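Local coordinates for heme-binding protein A / AI-2 binding protein A (Helicobacter pylori SS1, PDB 6OFQ) that binds short peptides in the periplasm and probably hands them to an ABC transporter for uptake, at residues L258-P269 / V506-Y516; K374-R383 / R415-F425. All coordinates share one frame; numbering follows the deposited sequence. Where two conformers were deposited one is given.

In the fold
Leaving the N-terminal part of the chain, the first segment met is 258-269, which carries the outermost strand, 265-266, of a five-strand mixed sheet. Its partner, 506-516, comes only near the C terminus, so contact 1 closes a loop of 236 residues and joins that sheet to strand 497-510 of the seven-strand mixed sheet. Contact 2 lies wholly within this loop: 374-383 meets 415-425 after just 31 intervening residues, made up largely of helix 386-396, strand 400-407 and the start of helix 409-417. It ties two parallel strands of the same seven-strand sheet. The two contacts do not touch; the centres of contact 1 and contact 2 lie about 30 Å apart.

Contact 1 (L258-P269 / V506-Y516); sequences LRTGEIMLMTGP and VVPHLSKVKGY
L265 and H509 form an isolated antiparallel bridge, a non-hydrogen-bonded pair where the edge strand of one sheet meets the end of strand 497-510 from another. Two backbone bonds flank the pair: L510 N donates to M264 O at 2.9 Å, and M266 N reaches P508 O at 3.1 Å, coming in almost straight along the carbonyl. Beyond them no further direct backbone bond joins the two segments; a water links G268 N to V506 O.

Side chains pack on both sides of this short bridge. With chi1 at 160°, L265 turns its CG away from its own backbone N, bringing CD1 over the centre of the Y516 ring, 4.3 Å above its plane. The same methyl is pressed tightly on V507, at 3.4 Å from its CG1. Elsewhere, L258 CD2 meets P508 CB at 3.6 Å, the two side chains crossing at about a right angle, and P269 lays its CB against P508 CG. M264 CG packs on L510 CD1 at 3.8 Å while its CB leans on V513. M266 O is buried without a polar partner, against P508 CD and V507 CG1.

The turn after the bridge is braced from within: H509 ND1 gives a 2.8 Å bond to L510 O, and V513 N approaches that oxygen from the opposite face, closing a type I turn. The far nitrogen of H509, NE2, bonds D286. Strand 32-37 pairs with strand 265-266 through A36, strand 283-288 pairs with V507 through D286, and helix 274-278 packs on V506 and P508.

Contact 2 (K374-R383 / R415-F425); sequences KTTIFTTSTR and RTGLGEHEMAF
A chi1 of -77° swings the F378 ring away from its carbonyl carbon and against E420 and H421 and the end of helix 409-417, while a bend at chi3 of 75° in R383 lays its guanidinium flat on F425. H421 CB sits over one face of the F378 ring, 4.0 Å from its centroid, as a CH-pi contact; R415 CB comes at the edge. The R383 and F425 planes are 4° apart, with R383 NE 3.7 Å from F425 CG, a cation-pi stack offset toward the rim. Between these groups run two parallel strands, bridged at I377-M423 and F378-A424: F378 N donates to M423 O at 2.9 Å, and M423 N to T376 O at 3.3 Å. Strand 400-407 flanks 373-380 on its other edge, so the chain makes a beta-alpha-beta unit, then passes through helix 409-417 to the opposite edge. At the N-terminal end of strand 373-380, T375 OG1 donates to E422 OE1 at 2.7 Å, from above the carboxylate plane. Waters join E422 OE1 to K374 O and E422 OE2 to T376 OG1. R415 NH1 takes the syn lone pair of E420 OE1 in a 2.8 Å salt bridge beside F378, whose ring also meets Y407.

Contact 1 (L258-P269 / V506-Y516)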
loop_
_atom_site.group_PDB
_atom_site.type_symbol
_atom_site.label_atom_id
_atom_site.label_comp_id
_atom_site.label_asym_id
_atom_site.label_seq_id
_atom_site.Cartn_x
_atom_site.Cartn_y
_atom_site.Cartn_z
ATOM N N LEU A 258 -3.268 -5.069 -24.209
ATOM C CA LEU A 258 -3.767 -3.741 -24.427
ATOM C C LEU A 258 -3.778 -3.424 -25.887
ATOM O O LEU A 258 -4.756 -2.850 -26.385
ATOM C CB LEU A 258 -2.945 -2.723 -23.648
ATOM C CG LEU A 258 -3.494 -1.312 -23.743
ATOM C CD1 LEU A 258 -4.809 -1.111 -22.986
ATOM C CD2 LEU A 258 -2.480 -0.341 -23.141
ATOM N N ARG A 259 -2.711 -3.779 -26.582
ATOM C CA ARG A 259 -2.581 -3.476 -28.011
ATOM C C ARG A 259 -3.669 -4.178 -28.824
ATOM O O ARG A 259 -4.046 -3.661 -29.880
ATOM C CB ARG A 259 -1.162 -3.889 -28.438
ATOM C CG ARG A 259 -0.160 -2.860 -28.013
ATOM C CD ARG A 259 1.251 -3.418 -28.214
ATOM N NE ARG A 259 1.517 -3.945 -29.562
ATOM C CZ ARG A 259 2.459 -4.852 -29.801
ATOM N NH1 ARG A 259 3.128 -5.369 -28.766
ATOM N NH2 ARG A 259 2.726 -5.223 -31.056
ATOM N N THR A 260 -4.103 -5.355 -28.431
ATOM C CA THR A 260 -5.173 -6.064 -29.138
ATOM C C THR A 260 -6.564 -5.677 -28.637
ATOM O O THR A 260 -7.577 -6.148 -29.149
ATOM C CB THR A 260 -5.014 -7.583 -29.021
ATOM O OG1 THR A 260 -5.210 -8.008 -27.666
ATOM C CG2 THR A 260 -3.690 -8.095 -29.538
ATOM N N GLY A 261 -6.647 -4.875 -27.583
ATOM C CA GLY A 261 -7.916 -4.543 -26.945
ATOM C C GLY A 261 -8.551 -5.590 -26.055
ATOM O O GLY A 261 -9.657 -5.388 -25.531
ATOM N N GLU A 262 -7.784 -6.656 -25.785
ATOM C CA GLU A 262 -8.245 -7.700 -24.898
ATOM C C GLU A 262 -8.385 -7.182 -23.471
ATOM O O GLU A 262 -9.182 -7.656 -22.655
ATOM C CB GLU A 262 -7.206 -8.843 -24.974
ATOM C CG GLU A 262 -7.446 -10.054 -24.127
ATOM C CD GLU A 262 -6.347 -11.103 -24.237
ATOM O OE1 GLU A 262 -6.009 -11.365 -25.435
ATOM O OE2 GLU A 262 -5.885 -11.525 -23.136
ATOM N N ILE A 263 -7.463 -6.292 -23.118
ATOM C CA ILE A 263 -7.635 -5.581 -21.827
ATOM C C ILE A 263 -7.605 -4.094 -22.171
ATOM O O ILE A 263 -7.233 -3.669 -23.268
ATOM C CB ILE A 263 -6.564 -5.956 -20.774
ATOM C CG1 ILE A 263 -5.162 -5.535 -21.201
ATOM C CG2 ILE A 263 -6.634 -7.456 -20.545
ATOM C CD1 ILE A 263 -4.642 -4.343 -20.488
ATOM N N MET A 264 -8.002 -3.223 -21.238
ATOM C CA MET A 264 -8.309 -1.823 -21.507
ATOM C C MET A 264 -7.486 -0.826 -20.692
ATOM O O MET A 264 -7.428 0.351 -21.041
ATOM C CB MET A 264 -9.786 -1.542 -21.312
ATOM C CG MET A 264 -10.685 -2.418 -22.183
ATOM S SD MET A 264 -12.369 -2.561 -21.578
ATOM C CE MET A 264 -12.976 -0.928 -21.797
ATOM N N LEU A 265 -6.935 -1.277 -19.579
ATOM C CA LEU A 265 -6.221 -0.399 -18.636
ATOM C C LEU A 265 -5.311 -1.367 -17.888
ATOM O O LEU A 265 -5.748 -2.438 -17.473
ATOM C CB LEU A 265 -7.221 0.296 -17.708
ATOM C CG LEU A 265 -6.821 0.903 -16.360
ATOM C CD1 LEU A 265 -6.025 2.101 -16.690
ATOM C CD2 LEU A 265 -8.053 1.374 -15.612
ATOM N N MET A 266 -4.060 -0.983 -17.678
ATOM C CA MET A 266 -3.111 -1.870 -16.999
ATOM C C MET A 266 -2.125 -1.135 -16.109
ATOM O O MET A 266 -1.703 -0.016 -16.398
ATOM C CB MET A 266 -2.338 -2.783 -17.946
ATOM C CG MET A 266 -1.698 -2.001 -19.046
ATOM S SD MET A 266 -0.484 -2.888 -20.058
ATOM C CE MET A 266 0.981 -3.027 -19.025
ATOM N N THR A 267 -1.715 -1.811 -15.041
ATOM C CA THR A 267 -0.617 -1.320 -14.221
ATOM C C THR A 267 0.619 -2.138 -14.566
ATOM O O THR A 267 0.554 -3.247 -15.147
ATOM C CB THR A 267 -0.974 -1.407 -12.713
ATOM O OG1 THR A 267 -1.293 -2.771 -12.390
ATOM C CG2 THR A 267 -2.133 -0.407 -12.435
ATOM N N GLY A 268 1.742 -1.552 -14.160
ATOM C CA GLY A 268 3.003 -2.303 -14.192
ATOM C C GLY A 268 3.629 -2.504 -15.564
ATOM O O GLY A 268 4.158 -3.599 -15.811
ATOM N N PRO A 269 3.600 -1.528 -16.474
ATOM C CA PRO A 269 4.188 -1.763 -17.800
ATOM C C PRO A 269 5.690 -2.045 -17.700
ATOM O O PRO A 269 6.375 -1.476 -16.820
ATOM C CB PRO A 269 3.946 -0.466 -18.551
ATOM C CG PRO A 269 3.936 0.558 -17.461
ATOM C CD PRO A 269 3.243 -0.111 -16.300
ATOM N N VAL A 506 2.922 5.213 -14.093
ATOM C CA VAL A 506 2.878 5.089 -15.544
ATOM C C VAL A 506 1.801 4.078 -15.927
ATOM O O VAL A 506 1.957 2.892 -15.577
ATOM C CB VAL A 506 4.223 4.705 -16.171
ATOM C CG1 VAL A 506 4.108 4.642 -17.704
ATOM C CG2 VAL A 506 5.285 5.696 -15.752
ATOM N N VAL A 507 0.673 4.552 -16.472
ATOM C CA VAL A 507 -0.523 3.699 -16.636
ATOM C C VAL A 507 -1.036 3.778 -18.058
ATOM O O VAL A 507 -1.721 4.710 -18.444
ATOM C CB VAL A 507 -1.636 4.065 -15.628
ATOM C CG1 VAL A 507 -2.883 3.223 -15.975
ATOM C CG2 VAL A 507 -1.226 3.793 -14.213
ATOM N N PRO A 508 -0.691 2.750 -18.872
ATOM C CA PRO A 508 -1.269 2.712 -20.225
ATOM C C PRO A 508 -2.721 2.259 -20.280
ATOM O O PRO A 508 -3.150 1.414 -19.475
ATOM C CB PRO A 508 -0.423 1.609 -20.890
ATOM C CG PRO A 508 0.776 1.394 -20.019
ATOM C CD PRO A 508 0.277 1.678 -18.623
ATOM N N HIS A 509 -3.512 2.911 -21.123
ATOM C CA HIS A 509 -4.889 2.514 -21.288
ATOM C C HIS A 509 -5.396 2.899 -22.644
ATOM O O HIS A 509 -4.784 3.671 -23.366
ATOM C CB HIS A 509 -5.773 3.104 -20.181
ATOM C CG HIS A 509 -5.739 4.585 -20.118
ATOM N ND1 HIS A 509 -6.575 5.412 -20.838
ATOM C CD2 HIS A 509 -4.911 5.412 -19.445
ATOM C CE1 HIS A 509 -6.318 6.673 -20.558
ATOM N NE2 HIS A 509 -5.290 6.696 -19.737
ATOM N N LEU A 510 -6.507 2.277 -23.028
ATOM C CA LEU A 510 -7.181 2.759 -24.229
ATOM C C LEU A 510 -7.703 4.192 -24.103
ATOM O O LEU A 510 -8.105 4.601 -23.001
ATOM C CB LEU A 510 -8.309 1.785 -24.651
ATOM C CG LEU A 510 -7.930 0.352 -24.825
ATOM C CD1 LEU A 510 -9.141 -0.510 -25.088
ATOM C CD2 LEU A 510 -6.944 0.132 -25.954
ATOM N N SER A 511 -7.667 4.934 -25.207
ATOM C CA SER A 511 -8.154 6.317 -25.215
ATOM C C SER A 511 -9.595 6.474 -24.783
ATOM O O SER A 511 -9.929 7.489 -24.155
ATOM C CB SER A 511 -7.943 6.964 -26.586
ATOM O OG SER A 511 -8.651 6.236 -27.569
ATOM N N LYS A 512 -10.420 5.451 -25.045
ATOM C CA LYS A 512 -11.832 5.513 -24.655
ATOM C C LYS A 512 -12.018 5.435 -23.143
ATOM O O LYS A 512 -13.094 5.721 -22.644
ATOM C CB LYS A 512 -12.665 4.339 -25.231
ATOM C CG LYS A 512 -12.337 2.950 -24.686
ATOM C CD LYS A 512 -13.164 1.695 -25.077
ATOM C CE LYS A 512 -12.591 1.171 -26.356
ATOM N NZ LYS A 512 -13.407 0.044 -26.911
ATOM N N VAL A 513 -11.026 4.975 -22.394
ATOM C CA VAL A 513 -11.165 4.859 -20.931
ATOM C C VAL A 513 -10.824 6.232 -20.317
ATOM O O VAL A 513 -9.701 6.704 -20.450
ATOM C CB VAL A 513 -10.259 3.745 -20.356
ATOM C CG1 VAL A 513 -10.347 3.722 -18.827
ATOM C CG2 VAL A 513 -10.612 2.396 -20.970
ATOM N N LYS A 514 -11.833 6.804 -19.681
ATOM C CA LYS A 514 -11.736 8.134 -19.093
ATOM C C LYS A 514 -11.999 8.069 -17.608
ATOM O O LYS A 514 -12.613 7.123 -17.112
ATOM C CB LYS A 514 -12.850 9.014 -19.637
ATOM C CG LYS A 514 -12.859 9.178 -21.145
ATOM C CD LYS A 514 -11.575 9.762 -21.643
ATOM C CE LYS A 514 -11.690 9.941 -23.155
ATOM N NZ LYS A 514 -10.554 10.798 -23.572
ATOM N N GLY A 515 -11.496 9.096 -16.904
ATOM C CA GLY A 515 -11.830 9.231 -15.500
ATOM C C GLY A 515 -10.854 8.596 -14.537
ATOM O O GLY A 515 -10.961 8.865 -13.321
ATOM N N TYR A 516 -10.023 7.694 -15.022
ATOM C CA TYR A 516 -9.012 7.125 -14.143
ATOM C C TYR A 516 -8.007 8.223 -13.807
ATOM O O TYR A 516 -7.654 9.010 -14.683
ATOM C CB TYR A 516 -8.313 5.958 -14.816
ATOM C CG TYR A 516 -7.284 5.239 -13.963
ATOM C CD1 TYR A 516 -7.690 4.262 -13.058
ATOM C CD2 TYR A 516 -5.947 5.575 -14.006
ATOM C CE1 TYR A 516 -6.776 3.550 -12.314
ATOM C CE2 TYR A 516 -5.019 4.877 -13.260
ATOM C CZ TYR A 516 -5.456 3.920 -12.374
ATOM O OH TYR A 516 -4.546 3.212 -11.583
HETATM O O HOH W 1 1.490 1.205 -13.451
#

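Contact 2 (K374-R383 / R415-F425)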
loop_
_atom_site.group_PDB
_atom_site.type_symbol
_atom_site.label_atom_id
_atom_site.label_comp_id
_atom_site.label_asym_id
_atom_site.label_seq_id
_atom_site.Cartn_x
_atom_site.Cartn_y
_atom_site.Cartn_z
ATOM N N LYS A 374 29.324 -13.685 1.086
ATOM C CA LYS A 374 28.209 -14.198 0.313
ATOM C C LYS A 374 26.880 -13.796 0.970
ATOM O O LYS A 374 26.751 -13.802 2.189
ATOM C CB LYS A 374 28.293 -15.721 0.191
ATOM C CG LYS A 374 29.576 -16.117 -0.527
ATOM C CD LYS A 374 29.777 -17.611 -0.768
ATOM C CE LYS A 374 30.965 -17.678 -1.730
ATOM N NZ LYS A 374 31.603 -19.004 -1.964
ATOM N N THR A 375 25.895 -13.501 0.124
ATOM C CA THR A 375 24.552 -13.150 0.584
ATOM C C THR A 375 23.502 -13.499 -0.461
ATOM O O THR A 375 23.871 -14.071 -1.512
ATOM C CB THR A 375 24.539 -11.673 0.983
ATOM O OG1 THR A 375 23.324 -11.383 1.683
ATOM C CG2 THR A 375 24.622 -10.757 -0.213
ATOM N N THR A 376 22.239 -13.179 -0.187
ATOM C CA THR A 376 21.138 -13.570 -1.027
ATOM C C THR A 376 20.262 -12.339 -1.167
ATOM O O THR A 376 20.193 -11.513 -0.241
ATOM C CB THR A 376 20.365 -14.706 -0.383
ATOM O OG1 THR A 376 21.209 -15.869 -0.366
ATOM C CG2 THR A 376 19.137 -15.083 -1.142
ATOM N N ILE A 377 19.691 -12.140 -2.335
ATOM C CA ILE A 377 18.659 -11.126 -2.544
ATOM C C ILE A 377 17.402 -11.852 -2.937
ATOM O O ILE A 377 17.398 -12.756 -3.782
ATOM C CB ILE A 377 19.064 -10.088 -3.592
ATOM C CG1 ILE A 377 18.052 -8.925 -3.623
ATOM C CG2 ILE A 377 19.225 -10.634 -4.996
ATOM C CD1 ILE A 377 18.557 -7.743 -4.404
ATOM N N PHE A 378 16.266 -11.442 -2.386
ATOM C CA PHE A 378 14.967 -11.925 -2.809
ATOM C C PHE A 378 14.405 -10.949 -3.821
ATOM O O PHE A 378 14.550 -9.725 -3.612
ATOM C CB PHE A 378 13.941 -11.956 -1.658
ATOM C CG PHE A 378 14.052 -13.085 -0.684
ATOM C CD1 PHE A 378 15.167 -13.879 -0.635
ATOM C CD2 PHE A 378 13.062 -13.323 0.246
ATOM C CE1 PHE A 378 15.278 -14.959 0.231
ATOM C CE2 PHE A 378 13.156 -14.414 1.079
ATOM C CZ PHE A 378 14.270 -15.190 1.123
ATOM N N THR A 379 13.768 -11.479 -4.861
ATOM C CA THR A 379 13.022 -10.668 -5.814
ATOM C C THR A 379 11.742 -11.413 -6.160
ATOM O O THR A 379 11.576 -12.582 -5.792
ATOM C CB THR A 379 13.890 -10.421 -7.052
ATOM O OG1 THR A 379 13.213 -9.479 -7.903
ATOM C CG2 THR A 379 14.192 -11.677 -7.838
ATOM N N THR A 380 10.798 -10.700 -6.770
ATOM C CA THR A 380 9.549 -11.290 -7.222
ATOM C C THR A 380 9.597 -11.717 -8.663
ATOM O O THR A 380 10.421 -11.254 -9.458
ATOM C CB THR A 380 8.382 -10.295 -7.167
ATOM O OG1 THR A 380 8.541 -9.309 -8.195
ATOM C CG2 THR A 380 8.320 -9.582 -5.824
ATOM N N SER A 381 8.702 -12.647 -8.971
ATOM C CA SER A 381 8.647 -13.150 -10.347
ATOM C C SER A 381 8.190 -12.090 -11.351
ATOM O O SER A 381 8.573 -12.150 -12.520
ATOM C CB SER A 381 7.712 -14.365 -10.435
ATOM O OG SER A 381 6.445 -13.998 -9.970
ATOM N N THR A 382 7.401 -11.118 -10.938
ATOM C CA THR A 382 6.839 -10.188 -11.900
ATOM C C THR A 382 7.677 -8.923 -12.030
ATOM O O THR A 382 7.458 -8.191 -12.987
ATOM C CB THR A 382 5.386 -9.848 -11.564
ATOM O OG1 THR A 382 5.306 -9.387 -10.215
ATOM C CG2 THR A 382 4.524 -11.103 -11.780
ATOM N N ARG A 383 8.611 -8.650 -11.125
ATOM C CA ARG A 383 9.525 -7.508 -11.272
ATOM C C ARG A 383 10.337 -7.740 -12.536
ATOM O O ARG A 383 10.570 -8.879 -12.904
ATOM C CB ARG A 383 10.555 -7.475 -10.132
ATOM C CG ARG A 383 10.082 -6.743 -8.890
ATOM C CD ARG A 383 11.256 -6.599 -7.919
ATOM N NE ARG A 383 12.114 -5.558 -8.468
ATOM C CZ ARG A 383 11.879 -4.263 -8.261
ATOM N NH1 ARG A 383 10.888 -3.868 -7.458
ATOM N NH2 ARG A 383 12.654 -3.382 -8.869
ATOM N N ARG A 415 7.317 -14.488 3.146
ATOM C CA ARG A 415 8.682 -14.776 3.578
ATOM C C ARG A 415 9.392 -13.509 4.037
ATOM O O ARG A 415 10.068 -13.525 5.058
ATOM C CB ARG A 415 9.480 -15.436 2.478
ATOM C CG ARG A 415 8.935 -16.784 2.076
ATOM C CD ARG A 415 9.777 -17.432 1.000
ATOM N NE ARG A 415 9.325 -18.797 0.644
ATOM C CZ ARG A 415 9.639 -19.888 1.321
ATOM N NH1 ARG A 415 10.374 -19.860 2.417
ATOM N NH2 ARG A 415 9.189 -21.074 0.900
ATOM N N THR A 416 9.245 -12.373 3.317
ATOM C CA THR A 416 9.847 -11.133 3.780
ATOM C C THR A 416 9.163 -10.628 5.075
ATOM O O THR A 416 9.824 -10.072 5.946
ATOM C CB THR A 416 9.819 -10.030 2.672
ATOM O OG1 THR A 416 8.460 -9.761 2.276
ATOM C CG2 THR A 416 10.717 -10.373 1.490
ATOM N N GLY A 417 7.853 -10.843 5.197
ATOM C CA GLY A 417 7.184 -10.466 6.441
ATOM C C GLY A 417 7.731 -11.139 7.684
ATOM O O GLY A 417 7.611 -10.641 8.786
ATOM N N LEU A 418 8.226 -12.357 7.483
ATOM C CA LEU A 418 8.829 -13.206 8.521
ATOM C C LEU A 418 10.308 -13.035 8.699
ATOM O O LEU A 418 10.951 -13.781 9.463
ATOM C CB LEU A 418 8.454 -14.657 8.295
ATOM C CG LEU A 418 6.984 -14.977 8.410
ATOM C CD1 LEU A 418 6.707 -16.441 8.109
ATOM C CD2 LEU A 418 6.455 -14.620 9.795
ATOM N N GLY A 419 10.949 -12.126 7.940
ATOM C CA GLY A 419 12.364 -11.866 8.084
ATOM C C GLY A 419 13.285 -12.886 7.431
ATOM O O GLY A 419 14.452 -12.945 7.828
ATOM N N GLU A 420 12.793 -13.652 6.460
ATOM C CA GLU A 420 13.616 -14.696 5.877
ATOM C C GLU A 420 14.761 -14.154 5.034
ATOM O O GLU A 420 15.797 -14.809 4.829
ATOM C CB GLU A 420 12.764 -15.674 5.060
ATOM C CG GLU A 420 11.848 -16.460 5.954
ATOM C CD GLU A 420 11.022 -17.498 5.237
ATOM O OE1 GLU A 420 11.295 -17.793 4.066
ATOM O OE2 GLU A 420 10.063 -17.994 5.847
ATOM N N HIS A 421 14.562 -12.946 4.477
ATOM C CA HIS A 421 15.550 -12.396 3.557
ATOM C C HIS A 421 16.745 -11.833 4.308
ATOM O O HIS A 421 16.671 -11.467 5.487
ATOM C CB HIS A 421 14.917 -11.231 2.792
ATOM C CG HIS A 421 14.325 -10.169 3.646
ATOM N ND1 HIS A 421 13.205 -10.417 4.409
ATOM C CD2 HIS A 421 14.743 -8.912 3.950
ATOM C CE1 HIS A 421 12.935 -9.346 5.126
ATOM N NE2 HIS A 421 13.822 -8.421 4.854
ATOM N N GLU A 422 17.802 -11.621 3.527
ATOM C CA GLU A 422 18.975 -10.815 3.907
ATOM C C GLU A 422 18.803 -9.467 3.236
ATOM O O GLU A 422 18.824 -8.426 3.887
ATOM C CB GLU A 422 20.292 -11.513 3.534
ATOM C CG GLU A 422 20.574 -12.804 4.296
ATOM C CD GLU A 422 21.877 -13.372 3.788
ATOM O OE1 GLU A 422 22.989 -12.842 3.973
ATOM O OE2 GLU A 422 21.752 -14.404 3.140
ATOM N N MET A 423 18.779 -9.457 1.915
ATOM C CA MET A 423 18.379 -8.302 1.105
ATOM C C MET A 423 17.093 -8.637 0.328
ATOM O O MET A 423 16.864 -9.797 -0.072
ATOM C CB MET A 423 19.490 -7.967 0.117
ATOM C CG MET A 423 20.851 -7.826 0.767
ATOM S SD MET A 423 22.125 -7.142 -0.302
ATOM C CE MET A 423 21.976 -8.217 -1.682
ATOM N N ALA A 424 16.260 -7.636 0.061
ATOM C CA ALA A 424 15.048 -7.893 -0.720
ATOM C C ALA A 424 14.591 -6.551 -1.308
ATOM O O ALA A 424 14.758 -5.519 -0.654
ATOM C CB ALA A 424 13.972 -8.442 0.200
ATOM N N PHE A 425 14.029 -6.583 -2.492
ATOM C CA PHE A 425 13.341 -5.384 -2.982
ATOM C C PHE A 425 12.097 -5.084 -2.149
ATOM O O PHE A 425 11.397 -6.007 -1.724
ATOM C CB PHE A 425 12.977 -5.557 -4.453
ATOM C CG PHE A 425 14.142 -5.556 -5.395
ATOM C CD1 PHE A 425 14.816 -4.420 -5.728
ATOM C CD2 PHE A 425 14.646 -6.722 -5.864
ATOM C CE1 PHE A 425 15.855 -4.405 -6.637
ATOM C CE2 PHE A 425 15.707 -6.751 -6.743
ATOM C CZ PHE A 425 16.329 -5.598 -7.092
HETATM O O HOH W 2 25.105 -14.483 4.123
HETATM O O HOH W 3 23.070 -15.969 1.632
#